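Local coordinates for protein SxtG (Microseira wollei, PDB 6U1R) that is an amidinotransferase of the saxitoxin biosynthetic pathway, probably transferring an amidino group by way of a covalent amidino-cysteine intermediate, at residues 292-296 with 379-383; 298-302 with 346-350; 114-118 with 128-132. All coordinates share one frame; numbering follows the deposited sequence.

Contact 1 (292-296 with 379-383)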
ATOM      1  N   ILE A 292       5.610  21.068 -22.813  1.00 22.69           N
ATOM      2  CA  ILE A 292       6.662  20.094 -23.110  1.00 21.94           C
ATOM      3  C   ILE A 292       6.338  19.304 -24.374  1.00 22.88           C
ATOM      4  O   ILE A 292       7.239  18.880 -25.114  1.00 20.80           O
ATOM      5  CB  ILE A 292       6.858  19.177 -21.884  1.00 22.32           C
ATOM      6  CG1 ILE A 292       8.018  18.206 -22.106  1.00 23.93           C
ATOM      7  CG2 ILE A 292       5.538  18.435 -21.551  1.00 23.48           C
ATOM      8  CD1 ILE A 292       8.235  17.236 -20.929  1.00 24.57           C
ATOM      9  N   LEU A 293       5.054  19.116 -24.667  1.00 22.14           N
ATOM     10  CA  LEU A 293       4.680  18.355 -25.850  1.00 22.78           C
ATOM     11  C   LEU A 293       4.969  19.082 -27.160  1.00 22.60           C
ATOM     12  O   LEU A 293       4.834  18.463 -28.218  1.00 24.37           O
ATOM     13  CB  LEU A 293       3.203  17.987 -25.757  1.00 23.40           C
ATOM     14  CG  LEU A 293       2.930  16.898 -24.713  1.00 20.11           C
ATOM     15  CD1 LEU A 293       1.470  16.887 -24.304  1.00 23.23           C
ATOM     16  CD2 LEU A 293       3.302  15.556 -25.264  1.00 22.96           C
ATOM     17  N   LYS A 294       5.422  20.343 -27.129  1.00 24.56           N
ATOM     18  CA  LYS A 294       5.622  21.096 -28.364  1.00 26.72           C
ATOM     19  C   LYS A 294       6.656  20.460 -29.284  1.00 24.04           C
ATOM     20  O   LYS A 294       6.584  20.646 -30.501  1.00 25.76           O
ATOM     21  CB  LYS A 294       6.036  22.540 -28.052  1.00 28.46           C
ATOM     22  CG  LYS A 294       4.926  23.404 -27.472  1.00 38.41           C
ATOM     23  CD  LYS A 294       3.753  23.539 -28.437  1.00 43.62           C
ATOM     24  CE  LYS A 294       2.763  24.601 -27.969  1.00 53.09           C
ATOM     25  NZ  LYS A 294       1.705  24.856 -28.987  1.00 58.12           N
ATOM     26  N   SER A 295       7.627  19.726 -28.742  1.00 22.27           N
ATOM     27  CA  SER A 295       8.645  19.087 -29.569  1.00 22.51           C
ATOM     28  C   SER A 295       8.165  17.809 -30.256  1.00 22.68           C
ATOM     29  O   SER A 295       8.877  17.285 -31.130  1.00 19.92           O
ATOM     30  CB  SER A 295       9.869  18.767 -28.714  1.00 24.09           C
ATOM     31  OG  SER A 295       9.523  17.841 -27.715  1.00 21.87           O
ATOM     32  N   TRP A 296       6.988  17.293 -29.895  1.00 20.89           N
ATOM     33  CA  TRP A 296       6.442  16.078 -30.476  1.00 20.10           C
ATOM     34  C   TRP A 296       5.401  16.381 -31.559  1.00 20.48           C
ATOM     35  O   TRP A 296       4.809  17.468 -31.617  1.00 19.69           O
ATOM     36  CB  TRP A 296       5.802  15.206 -29.379  1.00 19.93           C
ATOM     37  CG  TRP A 296       6.779  14.390 -28.592  1.00 18.88           C
ATOM     38  CD1 TRP A 296       8.074  14.700 -28.302  1.00 18.89           C
ATOM     39  CD2 TRP A 296       6.537  13.097 -28.025  1.00 18.03           C
ATOM     40  NE1 TRP A 296       8.658  13.673 -27.570  1.00 19.63           N
ATOM     41  CE2 TRP A 296       7.728  12.681 -27.390  1.00 18.96           C
ATOM     42  CE3 TRP A 296       5.428  12.253 -27.991  1.00 17.14           C
ATOM     43  CZ2 TRP A 296       7.828  11.460 -26.721  1.00 17.52           C
ATOM     44  CZ3 TRP A 296       5.533  11.036 -27.326  1.00 16.61           C
ATOM     45  CH2 TRP A 296       6.726  10.651 -26.706  1.00 17.11           C
ATOM     46  N   LEU A 379      15.862   4.100 -19.138  1.00 18.36           N
ATOM     47  CA  LEU A 379      15.210   5.368 -18.809  1.00 17.75           C
ATOM     48  C   LEU A 379      15.837   6.513 -19.599  1.00 20.93           C
ATOM     49  O   LEU A 379      17.042   6.765 -19.475  1.00 20.20           O
ATOM     50  CB  LEU A 379      15.325   5.657 -17.316  1.00 18.63           C
ATOM     51  CG  LEU A 379      14.682   6.958 -16.825  1.00 18.53           C
ATOM     52  CD1 LEU A 379      13.171   6.972 -17.134  1.00 18.26           C
ATOM     53  CD2 LEU A 379      14.926   7.121 -15.328  1.00 21.77           C
ATOM     54  N   GLN A 380      15.015   7.222 -20.377  1.00 18.11           N
ATOM     55  CA  GLN A 380      15.455   8.375 -21.141  1.00 18.84           C
ATOM     56  C   GLN A 380      14.449   9.513 -21.008  1.00 18.98           C
ATOM     57  O   GLN A 380      13.312   9.329 -20.549  1.00 17.06           O
ATOM     58  CB  GLN A 380      15.640   7.989 -22.597  1.00 18.79           C
ATOM     59  CG  GLN A 380      16.669   6.850 -22.761  1.00 22.40           C
ATOM     60  CD  GLN A 380      16.298   5.927 -23.850  1.00 26.41           C
ATOM     61  OE1 GLN A 380      15.717   4.867 -23.627  1.00 31.35           O
ATOM     62  NE2 GLN A 380      16.573   6.340 -25.060  1.00 31.04           N
ATOM     63  N   SER A 381      14.884  10.704 -21.411  1.00 16.90           N
ATOM     64  CA  SER A 381      13.998  11.841 -21.629  1.00 18.24           C
ATOM     65  C   SER A 381      13.844  12.072 -23.128  1.00 18.95           C
ATOM     66  O   SER A 381      14.826  12.019 -23.881  1.00 19.01           O
ATOM     67  CB  SER A 381      14.528  13.105 -20.961  1.00 19.37           C
ATOM     68  OG  SER A 381      14.587  12.944 -19.556  1.00 25.85           O
ATOM     69  N   TYR A 382      12.611  12.349 -23.557  1.00 16.16           N
ATOM     70  CA  TYR A 382      12.264  12.365 -24.973  1.00 17.83           C
ATOM     71  C   TYR A 382      11.832  13.725 -25.504  1.00 19.78           C
ATOM     72  O   TYR A 382      11.510  13.829 -26.696  1.00 19.62           O
ATOM     73  CB  TYR A 382      11.128  11.366 -25.251  1.00 16.09           C
ATOM     74  CG  TYR A 382      11.507   9.938 -24.999  1.00 15.94           C
ATOM     75  CD1 TYR A 382      11.374   9.377 -23.725  1.00 16.02           C
ATOM     76  CD2 TYR A 382      12.016   9.144 -26.010  1.00 17.88           C
ATOM     77  CE1 TYR A 382      11.748   8.074 -23.475  1.00 16.37           C
ATOM     78  CE2 TYR A 382      12.405   7.824 -25.762  1.00 18.33           C
ATOM     79  CZ  TYR A 382      12.263   7.298 -24.479  1.00 17.71           C
ATOM     80  OH  TYR A 382      12.643   5.991 -24.189  1.00 17.33           O
ATOM     81  N   PHE A 383      11.781  14.753 -24.674  1.00 20.26           N
ATOM     82  CA  PHE A 383      11.143  15.995 -25.099  1.00 23.58           C
ATOM     83  C   PHE A 383      12.140  17.122 -25.286  1.00 27.50           C
ATOM     84  O   PHE A 383      11.770  18.219 -25.737  1.00 28.57           O
ATOM     85  CB  PHE A 383      10.059  16.380 -24.096  1.00 23.53           C
ATOM     86  CG  PHE A 383       8.908  15.439 -24.118  1.00 21.99           C
ATOM     87  CD1 PHE A 383       7.866  15.639 -25.001  1.00 21.03           C
ATOM     88  CD2 PHE A 383       8.889  14.320 -23.295  1.00 20.99           C
ATOM     89  CE1 PHE A 383       6.805  14.752 -25.053  1.00 21.16           C
ATOM     90  CE2 PHE A 383       7.829  13.436 -23.338  1.00 20.23           C
ATOM     91  CZ  PHE A 383       6.787  13.654 -24.221  1.00 20.84           C
ATOM     92  OXT PHE A 383      13.322  16.918 -25.020  1.00 26.82           O
TER
HETATM   93  O   HOH W   1       9.746  20.036 -25.272  1.00 26.54           O
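The ring of Phe383, the last residue of the chain, lies in an offset stack on the five-membered ring of Trp296, with centroids 3.9 Å apart and planes inclined by 15°. Its CE1 sits over the indole face toward the rim, 3.3 Å from Trp296 CE2. Aliphatic branches meet the same side chain: CG1 of Ile292, carried anti to the backbone N (chi1 -176°), reaches Phe383 CB at 3.4 Å, and Leu293 CD2 comes within 3.6 Å of Phe383 CE1.

Polar bonds hold the terminal backbone. Trp296 NE1 donates to Tyr382 O at 3.0 Å in a nearly straight bond (173°); the acceptor lies in the indole plane, whereas the donor stands above the carbonyl plane. Ser295 OG donates to Phe383 O at 3.0 Å, and a water donates to this carboxylate oxygen and to Ile292 O.

The contact joins the C-terminal tail to the 3-10 turn just before strand 297-300; Phe383 also touches Cys222 of strand 219-222 and Asp225 of strand 225-229. Tryptophan suits its place, offering a flat face to the phenyl and an N-H to the backbone; a hydroxyl and a water donating to one carboxylate oxygen probably ease its negative charge.

Contact 2 (298-302 with 346-350)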
ATOM      1  N   ILE A 298       1.786  15.844 -32.730  1.00 20.59           N
ATOM      2  CA  ILE A 298       0.471  15.549 -32.182  1.00 20.67           C
ATOM      3  C   ILE A 298      -0.355  14.918 -33.296  1.00 19.49           C
ATOM      4  O   ILE A 298      -0.653  15.553 -34.316  1.00 20.05           O
ATOM      5  CB  ILE A 298      -0.182  16.810 -31.612  1.00 23.35           C
ATOM      6  CG1 ILE A 298       0.628  17.268 -30.384  1.00 25.47           C
ATOM      7  CG2 ILE A 298      -1.641  16.556 -31.264  1.00 22.96           C
ATOM      8  CD1 ILE A 298       0.152  18.551 -29.785  1.00 37.85           C
ATOM      9  N   LEU A 299      -0.675  13.641 -33.120  1.00 17.67           N
ATOM     10  CA  LEU A 299      -1.458  12.872 -34.078  1.00 17.54           C
ATOM     11  C   LEU A 299      -2.911  12.898 -33.618  1.00 17.93           C
ATOM     12  O   LEU A 299      -3.262  12.243 -32.630  1.00 16.08           O
ATOM     13  CB  LEU A 299      -0.934  11.438 -34.172  1.00 16.67           C
ATOM     14  CG  LEU A 299       0.577  11.283 -34.384  1.00 19.87           C
ATOM     15  CD1 LEU A 299       0.924   9.806 -34.438  1.00 19.35           C
ATOM     16  CD2 LEU A 299       1.034  11.984 -35.640  1.00 19.61           C
ATOM     17  N   VAL A 300      -3.762  13.657 -34.320  1.00 17.66           N
ATOM     18  CA  VAL A 300      -5.155  13.806 -33.899  1.00 16.38           C
ATOM     19  C   VAL A 300      -5.960  12.615 -34.415  1.00 17.05           C
ATOM     20  O   VAL A 300      -6.007  12.349 -35.624  1.00 16.09           O
ATOM     21  CB  VAL A 300      -5.751  15.137 -34.388  1.00 18.56           C
ATOM     22  CG1 VAL A 300      -7.210  15.294 -33.907  1.00 18.85           C
ATOM     23  CG2 VAL A 300      -4.916  16.329 -33.918  1.00 21.60           C
ATOM     24  N   ALA A 301      -6.597  11.889 -33.495  1.00 16.22           N
ATOM     25  CA  ALA A 301      -7.315  10.686 -33.863  1.00 15.26           C
ATOM     26  C   ALA A 301      -8.440  11.012 -34.844  1.00 15.17           C
ATOM     27  O   ALA A 301      -9.110  12.042 -34.701  1.00 16.13           O
ATOM     28  CB  ALA A 301      -7.912  10.009 -32.626  1.00 15.74           C
ATOM     29  N   PRO A 302      -8.686  10.152 -35.829  1.00 16.36           N
ATOM     30  CA  PRO A 302      -9.878  10.309 -36.666  1.00 17.57           C
ATOM     31  C   PRO A 302     -11.132   9.975 -35.883  1.00 17.97           C
ATOM     32  O   PRO A 302     -11.090   9.307 -34.850  1.00 17.00           O
ATOM     33  CB  PRO A 302      -9.635   9.308 -37.804  1.00 17.70           C
ATOM     34  CG  PRO A 302      -8.875   8.204 -37.139  1.00 15.99           C
ATOM     35  CD  PRO A 302      -7.964   8.905 -36.145  1.00 15.36           C
ATOM     36  N   ASP A 346      -1.099   5.582 -42.388  1.00 20.30           N
ATOM     37  CA  ASP A 346      -0.628   6.805 -43.020  1.00 20.92           C
ATOM     38  C   ASP A 346       0.410   7.506 -42.160  1.00 22.31           C
ATOM     39  O   ASP A 346       1.300   8.176 -42.696  1.00 21.84           O
ATOM     40  CB  ASP A 346      -1.808   7.734 -43.322  1.00 21.91           C
ATOM     41  CG  ASP A 346      -2.753   7.160 -44.391  1.00 27.63           C
ATOM     42  OD1 ASP A 346      -2.410   6.133 -45.032  1.00 29.83           O
ATOM     43  OD2 ASP A 346      -3.844   7.727 -44.583  1.00 29.10           O
ATOM     44  N   TRP A 347       0.341   7.347 -40.830  1.00 19.04           N
ATOM     45  CA  TRP A 347       1.341   7.927 -39.939  1.00 19.82           C
ATOM     46  C   TRP A 347       2.620   7.093 -39.840  1.00 18.65           C
ATOM     47  O   TRP A 347       3.534   7.488 -39.110  1.00 20.82           O
ATOM     48  CB  TRP A 347       0.748   8.113 -38.534  1.00 18.80           C
ATOM     49  CG  TRP A 347      -0.232   9.250 -38.407  1.00 19.26           C
ATOM     50  CD1 TRP A 347      -0.185  10.460 -39.047  1.00 19.03           C
ATOM     51  CD2 TRP A 347      -1.406   9.278 -37.583  1.00 18.15           C
ATOM     52  NE1 TRP A 347      -1.265  11.235 -38.671  1.00 19.32           N
ATOM     53  CE2 TRP A 347      -2.025  10.531 -37.773  1.00 19.40           C
ATOM     54  CE3 TRP A 347      -1.993   8.363 -36.701  1.00 19.09           C
ATOM     55  CZ2 TRP A 347      -3.201  10.895 -37.116  1.00 19.31           C
ATOM     56  CZ3 TRP A 347      -3.161   8.726 -36.046  1.00 19.05           C
ATOM     57  CH2 TRP A 347      -3.762   9.983 -36.271  1.00 18.06           C
ATOM     58  N   GLY A 348       2.696   5.961 -40.528  1.00 19.33           N
ATOM     59  CA  GLY A 348       3.902   5.157 -40.582  1.00 19.57           C
ATOM     60  C   GLY A 348       3.943   3.942 -39.679  1.00 20.86           C
ATOM     61  O   GLY A 348       4.996   3.296 -39.586  1.00 20.60           O
ATOM     62  N   PHE A 349       2.851   3.624 -38.992  1.00 19.80           N
ATOM     63  CA  PHE A 349       2.802   2.458 -38.128  1.00 19.54           C
ATOM     64  C   PHE A 349       2.341   1.239 -38.923  1.00 21.45           C
ATOM     65  O   PHE A 349       1.921   1.336 -40.076  1.00 19.16           O
ATOM     66  CB  PHE A 349       1.887   2.740 -36.928  1.00 17.57           C
ATOM     67  CG  PHE A 349       2.368   3.869 -36.062  1.00 18.16           C
ATOM     68  CD1 PHE A 349       3.323   3.651 -35.073  1.00 17.00           C
ATOM     69  CD2 PHE A 349       1.873   5.156 -36.234  1.00 17.93           C
ATOM     70  CE1 PHE A 349       3.767   4.686 -34.271  1.00 18.23           C
ATOM     71  CE2 PHE A 349       2.321   6.209 -35.433  1.00 19.11           C
ATOM     72  CZ  PHE A 349       3.261   5.981 -34.451  1.00 17.78           C
ATOM     73  N   LYS A 350       2.433   0.066 -38.291  1.00 20.74           N
ATOM     74  CA  LYS A 350       2.033  -1.204 -38.902  1.00 22.19           C
ATOM     75  C   LYS A 350       0.918  -1.811 -38.057  1.00 21.26           C
ATOM     76  O   LYS A 350       1.189  -2.523 -37.078  1.00 19.09           O
ATOM     77  CB  LYS A 350       3.210  -2.174 -39.007  1.00 24.54           C
ATOM     78  CG  LYS A 350       4.342  -1.715 -39.924  1.00 33.11           C
ATOM     79  CD  LYS A 350       3.870  -1.430 -41.343  1.00 44.28           C
ATOM     80  CE  LYS A 350       5.031  -1.071 -42.270  1.00 43.69           C
ATOM     81  NZ  LYS A 350       4.579  -1.005 -43.694  1.00 56.93           N
TER
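Leu299 lies over one face of the Trp347 indole, the two side chains running past each other in opposite directions. Its CB stands 3.7 Å from the centroid of the six-membered ring and 8° off the ring normal, a CH-pi contact. The methyls spread across the rest of the face: CD1 is 3.9 Å from Trp347 CD2, and CD2 is 3.9 Å from Trp347 NE1. With CG anti to its carbonyl carbon (chi1 -50°), Leu299 lays both branches along the indole, and a branched aliphatic chain fits such a broad surface well.

At the far rim of the indole, Val300 O lies in the ring plane, 3.3 Å from Trp347 CH2, where the slightly positive ring hydrogens face a carbonyl oxygen. Leu299 CD1 also meets the edge of Phe349 at CE2, 4.0 Å away.

Further out, backbone hydrogen bonds to Ile277 and Val279 fix Leu299 in strand 297-300, beside the parallel strand 276-279. In the second segment, helix 338-346 ends in a Schellman motif. Gly348 takes the positive phi of 100° there, where a CB would press on the carbonyl O of Trp347, so glycine fits, and the chain turns off toward strand 350-354. Leu278 and Leu344 add apolar partners for Trp347 and Phe349 respectively.

Across the two segments the adhesion is therefore dispersive, with weak electrostatic help at the indole rim, and depends on close fit of shape.

Contact 3 (114-118 with 128-132). With FMT (formic acid), chain C.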
ATOM      1  N   ASP A 114     -12.330 -15.341  -6.565  1.00 25.33           N
ATOM      2  CA  ASP A 114     -13.741 -15.219  -6.174  1.00 25.78           C
ATOM      3  C   ASP A 114     -14.187 -13.755  -6.176  1.00 22.45           C
ATOM      4  O   ASP A 114     -14.388 -13.127  -5.124  1.00 22.99           O
ATOM      5  CB  ASP A 114     -13.976 -15.803  -4.785  1.00 27.69           C
ATOM      6  CG  ASP A 114     -13.822 -17.308  -4.730  1.00 37.03           C
ATOM      7  OD1 ASP A 114     -13.867 -17.975  -5.792  1.00 34.93           O
ATOM      8  OD2 ASP A 114     -13.685 -17.819  -3.594  1.00 33.65           O
ATOM      9  N   PHE A 115     -14.443 -13.217  -7.366  1.00 20.58           N
ATOM     10  CA  PHE A 115     -14.980 -11.858  -7.414  1.00 16.96           C
ATOM     11  C   PHE A 115     -16.403 -11.781  -6.881  1.00 17.79           C
ATOM     12  O   PHE A 115     -16.850 -10.692  -6.496  1.00 15.38           O
ATOM     13  CB  PHE A 115     -14.899 -11.303  -8.845  1.00 17.32           C
ATOM     14  CG  PHE A 115     -13.495 -11.126  -9.314  1.00 17.96           C
ATOM     15  CD1 PHE A 115     -12.709 -10.096  -8.801  1.00 17.92           C
ATOM     16  CD2 PHE A 115     -12.936 -12.006 -10.223  1.00 20.49           C
ATOM     17  CE1 PHE A 115     -11.391  -9.947  -9.193  1.00 18.13           C
ATOM     18  CE2 PHE A 115     -11.610 -11.852 -10.621  1.00 20.04           C
ATOM     19  CZ  PHE A 115     -10.846 -10.833 -10.094  1.00 19.34           C
ATOM     20  N   PHE A 116     -17.132 -12.901  -6.842  1.00 17.18           N
ATOM     21  CA  PHE A 116     -18.491 -12.855  -6.310  1.00 18.83           C
ATOM     22  C   PHE A 116     -18.522 -12.590  -4.806  1.00 18.49           C
ATOM     23  O   PHE A 116     -19.563 -12.185  -4.290  1.00 19.66           O
ATOM     24  CB  PHE A 116     -19.230 -14.163  -6.621  1.00 21.02           C
ATOM     25  CG  PHE A 116     -18.673 -15.357  -5.910  1.00 22.42           C
ATOM     26  CD1 PHE A 116     -18.945 -15.580  -4.562  1.00 25.09           C
ATOM     27  CD2 PHE A 116     -17.877 -16.270  -6.580  1.00 26.60           C
ATOM     28  CE1 PHE A 116     -18.419 -16.688  -3.905  1.00 25.16           C
ATOM     29  CE2 PHE A 116     -17.352 -17.378  -5.928  1.00 28.36           C
ATOM     30  CZ  PHE A 116     -17.626 -17.585  -4.592  1.00 28.49           C
ATOM     31  N   ALA A 117     -17.433 -12.832  -4.088  1.00 20.03           N
ATOM     32  CA  ALA A 117     -17.486 -12.763  -2.631  1.00 17.70           C
ATOM     33  C   ALA A 117     -17.637 -11.322  -2.139  1.00 20.03           C
ATOM     34  O   ALA A 117     -17.017 -10.391  -2.666  1.00 17.83           O
ATOM     35  CB  ALA A 117     -16.236 -13.397  -2.037  1.00 20.31           C
ATOM     36  N   SER A 118     -18.481 -11.147  -1.119  1.00 19.10           N
ATOM     37  CA  SER A 118     -18.609  -9.866  -0.429  1.00 18.57           C
ATOM     38  C   SER A 118     -17.379  -9.610   0.451  1.00 16.19           C
ATOM     39  O   SER A 118     -16.605 -10.519   0.773  1.00 17.38           O
ATOM     40  CB  SER A 118     -19.872  -9.846   0.435  1.00 19.88           C
ATOM     41  OG  SER A 118     -19.771 -10.815   1.465  1.00 19.77           O
ATOM     42  N   SER A 128     -19.740  -7.463  -3.740  1.00 16.12           N
ATOM     43  CA  SER A 128     -18.811  -8.236  -4.554  1.00 15.60           C
ATOM     44  C   SER A 128     -17.649  -7.334  -4.953  1.00 14.57           C
ATOM     45  O   SER A 128     -17.677  -6.114  -4.759  1.00 15.38           O
ATOM     46  CB  SER A 128     -19.479  -8.799  -5.816  1.00 15.02           C
ATOM     47  OG  SER A 128     -19.801  -7.754  -6.728  1.00 16.17           O
ATOM     48  N   GLY A 129     -16.637  -7.951  -5.528  1.00 13.82           N
ATOM     49  CA  GLY A 129     -15.645  -7.225  -6.288  1.00 14.75           C
ATOM     50  C   GLY A 129     -16.112  -6.943  -7.701  1.00 15.94           C
ATOM     51  O   GLY A 129     -17.311  -6.948  -8.007  1.00 15.03           O
ATOM     52  N   PHE A 130     -15.126  -6.692  -8.579  1.00 14.96           N
ATOM     53  CA  PHE A 130     -15.374  -6.378  -9.983  1.00 14.44           C
ATOM     54  C   PHE A 130     -14.862  -7.552 -10.802  1.00 15.60           C
ATOM     55  O   PHE A 130     -15.578  -8.564 -10.943  1.00 14.76           O
ATOM     56  CB  PHE A 130     -14.734  -5.015 -10.336  1.00 14.11           C
ATOM     57  CG  PHE A 130     -14.835  -4.612 -11.814  1.00 15.70           C
ATOM     58  CD1 PHE A 130     -15.996  -4.823 -12.542  1.00 15.75           C
ATOM     59  CD2 PHE A 130     -13.757  -3.994 -12.456  1.00 15.85           C
ATOM     60  CE1 PHE A 130     -16.089  -4.452 -13.886  1.00 16.23           C
ATOM     61  CE2 PHE A 130     -13.847  -3.595 -13.815  1.00 15.43           C
ATOM     62  CZ  PHE A 130     -15.007  -3.829 -14.523  1.00 17.18           C
ATOM     63  N   CYS A 131     -13.622  -7.524 -11.289  1.00 15.52           N
ATOM     64  CA  CYS A 131     -13.069  -8.576 -12.146  1.00 15.64           C
ATOM     65  C   CYS A 131     -11.583  -8.280 -12.360  1.00 16.48           C
ATOM     66  O   CYS A 131     -11.051  -7.265 -11.886  1.00 14.31           O
ATOM     67  CB  CYS A 131     -13.828  -8.671 -13.483  1.00 14.38           C
ATOM     68  SG  CYS A 131     -13.604  -7.299 -14.625  1.00 13.96           S
ATOM     69  N   ALA A 132     -10.911  -9.164 -13.094  1.00 14.62           N
ATOM     70  CA  ALA A 132      -9.499  -8.979 -13.412  1.00 13.90           C
ATOM     71  C   ALA A 132      -9.288  -8.763 -14.911  1.00 13.38           C
ATOM     72  O   ALA A 132      -8.270  -9.171 -15.473  1.00 14.76           O
ATOM     73  CB  ALA A 132      -8.671 -10.164 -12.916  1.00 15.45           C
TER
HETATM   74  C   FMT C 401      -9.621 -15.551  -3.573  1.00 24.62           C
HETATM   75  O1  FMT C 401      -8.485 -15.871  -3.907  1.00 31.43           O
HETATM   76  O2  FMT C 401     -10.571 -16.037  -4.170  1.00 33.82           O
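A type I beta turn from Asp114 to Ala117 packs against the loop 128-132, whose Phe130 side chain comes within about 7 Å of that of His264, a predicted active-site residue. Phe115 carries the contact. Its ring receives Cys131 CA over the centre of one face, 3.5 Å from the centroid and 6° off the normal, a CH-pi contact with the backbone. Farther along the ring, CZ meets Ala132 CB at 3.6 Å, while Phe130 O approaches CB of Phe115 at 3.5 Å. Having CG anti to the carbonyl carbon (chi1 -65°) directs the phenyl along the loop, where a flat apolar group can lie against the peptide chain.

The two segments run roughly antiparallel, linked by the short strands 119-120 and 125-126, and one backbone hydrogen bond and a weaker CA-H...O contact tie them near this link. Gly129 N donates to Phe115 O at 2.9 Å; the bond lies in the carbonyl plane but is bent to 141° at the hydrogen. Nearby, Ser128 CA makes the CA-H...O contact, 3.4 Å from Ala117 O. The turn itself is closed by Ala117 N bonding to Asp114 O.

Ser128 OG, set between its backbone N and carbonyl carbon, reaches forward to a lone pair of the next residue's carbonyl, Gly129 O, at 2.9 Å. The same hydroxyl is hydrogen-bonded to Gly78 N, which suits a small polar side chain in this buried place. On the other face of the loop, Cys131 SG sits over the centre of the Phe130 ring.

At the first residue of the turn, Asp114 N donates to O2 of a formic acid molecule at 3.1 Å; the acid probably comes from the crystallisation liquor. Ala117 packs on Pro122 of the second subunit.

How the contacts relate
Contacts 1 and 2 are neighbours, their centres about 18 Å apart: segments 292-296 and 298-302 are separated by a single residue, and contact 2 is nested within the long loop that contact 1 closes at the chain terminus. Contact 1 holds the turn leading into strand 297-300, contact 2 the strand itself and the residues after it, yet the two do not otherwise touch. Contact 3 closes earlier in the sequence and lies on the opposite side of the chain's centre, about 40 Å from contact 1 and 38 Å from contact 2 between centres. It alone approaches the predicted active site, with the Phe130 side chain about 8 Å from that of Asp215; contacts 1 and 2 lie away from it.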